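Local coordinates for cellulosome anchoring protein cohesin region (Clostridium thermocellum, PDB 4DH2), which binds a type I dockerin through its cohesin domain, the protein-protein recognition by which dockerin-bearing proteins are attached to the cellulosome anchoring protein, at the interface of chains A and B. Coordinates in Å, arbitrary orientation; residue numbers count along the deposited sequence, not the author numbering. Chains: chain A, Cellulosome anchoring protein cohesin region; chain B, Dockerin type 1.

Contact 1: the interface of chains A and B. Residues chain A 79, 92, 94; chain B 18, 21, 25, 61, 64-65.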
# COMPACT_ATOMS: atom_id res chain seq x y z
N ASP A 79 -7.20 3.21 -0.18
CA ASP A 79 -7.69 1.97 -0.74
C ASP A 79 -6.84 0.82 -0.27
O ASP A 79 -5.67 1.00 0.09
CB ASP A 79 -7.61 1.98 -2.25
CG ASP A 79 -8.66 2.87 -2.88
OD1 ASP A 79 -9.81 2.41 -3.02
OD2 ASP A 79 -8.32 4.02 -3.22
N LEU A 92 -2.93 1.51 -0.71
CA LEU A 92 -2.59 2.67 -1.50
C LEU A 92 -3.25 3.91 -0.89
O LEU A 92 -4.49 3.97 -0.70
CB LEU A 92 -3.06 2.48 -2.93
CG LEU A 92 -2.72 3.67 -3.83
CD1 LEU A 92 -1.21 3.79 -4.07
CD2 LEU A 92 -3.46 3.49 -5.14
N ASP A 94 -3.28 8.26 -1.30
CA ASP A 94 -2.89 9.45 -2.00
C ASP A 94 -3.82 10.58 -1.55
O ASP A 94 -5.03 10.39 -1.50
CB ASP A 94 -3.04 9.27 -3.51
CG ASP A 94 -2.79 10.53 -4.28
OD1 ASP A 94 -1.68 11.10 -4.14
OD2 ASP A 94 -3.70 10.99 -5.05
N ILE B 18 3.92 4.90 -7.25
CA ILE B 18 3.06 5.97 -6.79
C ILE B 18 3.36 7.30 -7.48
O ILE B 18 2.46 8.11 -7.64
CB ILE B 18 3.17 6.20 -5.26
CG1 ILE B 18 4.64 6.41 -4.86
CG2 ILE B 18 2.53 5.04 -4.52
CD1 ILE B 18 4.84 6.79 -3.46
N TYR B 21 1.23 7.59 -10.41
CA TYR B 21 -0.16 7.78 -10.00
C TYR B 21 -0.46 9.23 -9.63
O TYR B 21 -1.46 9.83 -10.06
CB TYR B 21 -0.45 6.87 -8.80
CG TYR B 21 -1.89 6.82 -8.34
CD1 TYR B 21 -2.91 6.47 -9.21
CD2 TYR B 21 -2.21 7.07 -7.01
CE1 TYR B 21 -4.21 6.41 -8.79
CE2 TYR B 21 -3.53 7.02 -6.58
CZ TYR B 21 -4.52 6.68 -7.48
OH TYR B 21 -5.83 6.62 -7.08
N LYS B 25 -2.92 11.88 -11.68
CA LYS B 25 -3.96 12.67 -11.00
C LYS B 25 -3.78 14.15 -11.23
O LYS B 25 -4.77 14.86 -11.55
CB LYS B 25 -3.99 12.36 -9.50
CG LYS B 25 -4.80 11.12 -9.14
CD LYS B 25 -5.13 11.11 -7.64
CE LYS B 25 -5.83 9.83 -7.14
NZ LYS B 25 -5.98 9.75 -5.60
N LYS B 61 -4.44 2.77 -10.26
CA LYS B 61 -4.78 2.41 -8.88
C LYS B 61 -4.87 0.90 -8.77
O LYS B 61 -4.28 0.31 -7.86
CB LYS B 61 -6.10 3.07 -8.46
CG LYS B 61 -6.61 2.68 -7.08
CD LYS B 61 -8.03 3.19 -6.77
CE LYS B 61 -8.03 4.66 -6.39
NZ LYS B 61 -9.24 5.11 -5.60
N LEU B 64 -1.49 -0.69 -8.84
CA LEU B 64 -0.68 -0.47 -7.65
C LEU B 64 -1.25 -1.27 -6.46
O LEU B 64 -0.51 -1.55 -5.51
CB LEU B 64 -0.56 1.01 -7.31
CG LEU B 64 0.24 1.82 -8.32
CD1 LEU B 64 0.20 3.29 -7.92
CD2 LEU B 64 1.70 1.32 -8.45
N LEU B 65 -2.54 -1.59 -6.53
CA LEU B 65 -3.20 -2.41 -5.52
C LEU B 65 -3.04 -3.91 -5.84
O LEU B 65 -3.57 -4.76 -5.12
CB LEU B 65 -4.68 -2.06 -5.42
CG LEU B 65 -5.05 -0.74 -4.69
CD1 LEU B 65 -6.52 -0.41 -4.84
CD2 LEU B 65 -4.67 -0.75 -3.20
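A:Leu92 pushes its side chain into a shallow dockerin groove, with two acid-lysine pairs along one side, a worked example of an apolar centre bordered by charge. Its branches divide the groove. CD2 stands over a face of the B:Tyr21 ring near the CE2 margin, 3.8 Å from CE2, and also touches the B:Lys61 methylene CG. CD1 turns the other way, where B:Ile18 CG2 and B:Leu64 CD1 lie at looser distances. Closer to the backbone, A:Leu92 CB receives the B:Leu65 methyl CD2 at 3.6 Å, while the other methyl of that leucine, CD1, meets A:Asp79 CB at 3.7 Å.

Two salt bridges border this packing along one margin. B:Lys61 gives its NZ to A:Asp79 OD2 at 2.8 Å, arriving on the syn side of the carboxylate but tilted 34° from its plane. The two side chains cross at roughly a right angle, and the bend in the lysine at chi3 (-78°) swings the ammonium up to the acid after the aliphatic part has passed A:Leu92. B:Lys25, by contrast, is extended beyond CG and comes head-on to A:Asp94, its NZ 2.7 Å from OD2 and using the anti lone pair, away from OD1.

Behind these pairs, B:Tyr21 acts as a divider. A:Asp94 CB sits at the ring's edge, 3.8 Å from CE2, and the B:Lys25 chain runs along the face opposite A:Leu92, with its CE 3.4 Å from CZ. The ring thus lies between the aliphatic chains of the two lysines and would steady the direction of B:Lys25.

On the cohesin, strands 78-83 and 88-94 present the three residues from the sheet surface of the jelly-roll sandwich; on the dockerin, B:Tyr21 and B:Lys25 project from helix 18-28, B:Lys61 and B:Leu64 from helix 54-64, and B:Leu65 lies just past the end of the latter helix.

Contact 2: the interface of chains A and B. Residues chain A 47-48, 94, 98, 142, 146; chain B 18, 21-22.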
# COMPACT_ATOMS: atom_id res chain seq x y z
N GLN A 47 2.47 12.58 0.81
CA GLN A 47 1.49 12.71 -0.26
C GLN A 47 0.88 11.38 -0.65
O GLN A 47 -0.35 11.26 -0.88
CB GLN A 47 2.18 13.34 -1.47
CG GLN A 47 1.43 13.23 -2.79
CD GLN A 47 0.23 14.16 -2.82
OE1 GLN A 47 0.36 15.35 -2.53
NE2 GLN A 47 -0.93 13.62 -3.13
N SER A 48 1.71 10.35 -0.73
CA SER A 48 1.22 9.07 -1.20
C SER A 48 2.10 7.94 -0.68
O SER A 48 3.32 8.11 -0.50
CB SER A 48 1.24 9.03 -2.72
OG SER A 48 0.83 7.75 -3.22
N ASP A 94 -3.28 8.26 -1.30
CA ASP A 94 -2.89 9.45 -2.00
C ASP A 94 -3.82 10.58 -1.55
O ASP A 94 -5.03 10.39 -1.50
CB ASP A 94 -3.04 9.27 -3.51
CG ASP A 94 -2.79 10.53 -4.28
OD1 ASP A 94 -1.68 11.10 -4.14
OD2 ASP A 94 -3.70 10.99 -5.05
N GLN A 98 -4.65 16.89 -4.32
CA GLN A 98 -3.38 17.39 -4.81
C GLN A 98 -3.08 18.84 -4.54
O GLN A 98 -2.40 19.47 -5.34
CB GLN A 98 -3.25 17.16 -6.31
CG GLN A 98 -3.48 15.72 -6.73
CD GLN A 98 -2.44 14.77 -6.16
OE1 GLN A 98 -1.31 15.16 -5.87
NE2 GLN A 98 -2.83 13.50 -6.00
N CYS A 142 6.15 8.98 -0.84
CA CYS A 142 6.71 10.23 -1.32
C CYS A 142 6.01 11.44 -0.71
O CYS A 142 4.91 11.33 -0.12
CB CYS A 142 6.67 10.32 -2.84
SG CYS A 142 4.99 10.58 -3.57
N LEU A 146 7.03 14.78 -4.75
CA LEU A 146 7.38 13.46 -5.27
C LEU A 146 8.78 13.02 -4.87
O LEU A 146 9.35 12.08 -5.45
CB LEU A 146 7.26 13.39 -6.80
CG LEU A 146 5.94 13.97 -7.35
CD1 LEU A 146 5.88 13.82 -8.86
CD2 LEU A 146 4.78 13.31 -6.69
N ILE B 18 3.92 4.90 -7.25
CA ILE B 18 3.06 5.97 -6.79
C ILE B 18 3.36 7.30 -7.48
O ILE B 18 2.46 8.11 -7.64
CB ILE B 18 3.17 6.20 -5.26
CG1 ILE B 18 4.64 6.41 -4.86
CG2 ILE B 18 2.53 5.04 -4.52
CD1 ILE B 18 4.84 6.79 -3.46
N TYR B 21 1.23 7.59 -10.41
CA TYR B 21 -0.16 7.78 -10.00
C TYR B 21 -0.46 9.23 -9.63
O TYR B 21 -1.46 9.83 -10.06
CB TYR B 21 -0.45 6.87 -8.80
CG TYR B 21 -1.89 6.82 -8.34
CD1 TYR B 21 -2.91 6.47 -9.21
CD2 TYR B 21 -2.21 7.07 -7.01
CE1 TYR B 21 -4.21 6.41 -8.79
CE2 TYR B 21 -3.53 7.02 -6.58
CZ TYR B 21 -4.52 6.68 -7.48
OH TYR B 21 -5.83 6.62 -7.08
N VAL B 22 0.40 9.81 -8.80
CA VAL B 22 0.24 11.20 -8.40
C VAL B 22 0.33 12.12 -9.62
O VAL B 22 -0.51 13.04 -9.78
CB VAL B 22 1.32 11.59 -7.38
CG1 VAL B 22 1.26 13.06 -7.07
CG2 VAL B 22 1.13 10.76 -6.07
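The first turns of dockerin helix 18-28 rest on the ends of cohesin strands 48-54, 88-94 and 129-142 and on the loops carrying A:Gln47, A:Gln98 and A:Leu146. This is the type I cohesin-dockerin pairing, in which an EF-hand-like calcium-loop domain lays helices against a jelly-roll sheet; the calcium ligand B:Asp20 belongs to the same helix, so ion binding and recognition adjoin.

B:Val22 is the residue at the centre of the patch, and its two methyls face different groups. CG1, anti to the backbone N (chi1 174°), points at the loops: the A:Leu146 methyl CD2 slides past it in the opposite direction at 3.5 Å, and the amide oxygen OE1 of A:Gln98 lies at the same separation. CG2 turns towards the strands, where it meets A:Ser48 CB at 3.8 Å and the carboxylate oxygen OD1 of A:Asp94 at 3.4 Å.

That oxygen is held on the cohesin side. A:Gln47 bends at chi2 (73°) and brings its NE2 to A:Asp94 OD1, a 2.8 Å hydrogen bond that is fairly straight, 157° at the hydrogen. The acceptor lies nearly in the plane of the glutamine amide, whereas the amide approaches from above the carboxylate plane. A:Gln98 NE2 adds a weak bond to the same oxygen. Together the two amides would restrain the rotation of the carboxylate and spread part of its negative charge, which may ease the approach of a valine methyl.

One turn earlier on the helix, B:Ile18 reaches further along the sheet. Its gamma methyl CG2 packs against the hydroxyl OG of A:Ser48 at 3.5 Å. Its longer branch, extended to CD1, runs to the strand beyond, where the thiol sulfur SG of A:Cys142 lies 3.8 Å from CD1 and the backbone oxygen of A:Ser48 also borders the methyl.

Contact 1 and contact 2 are neighbouring patches of one continuous surface, the centres of their C-alpha atoms about 8 Å apart. A:Asp94, B:Ile18 and B:Tyr21 belong to both, so cohesin strand 88-94 and dockerin helix 18-28 run through the two. Contact 1 adds helix 54-64 and its lysine, whereas contact 2 draws in the cohesin loops around the start of the first helix. A:Asp94 serves both through different carboxylate oxygens. Engaging helices 18-28 and 54-64 at once should fix the dockerin's orientation in this complex as well as its attachment.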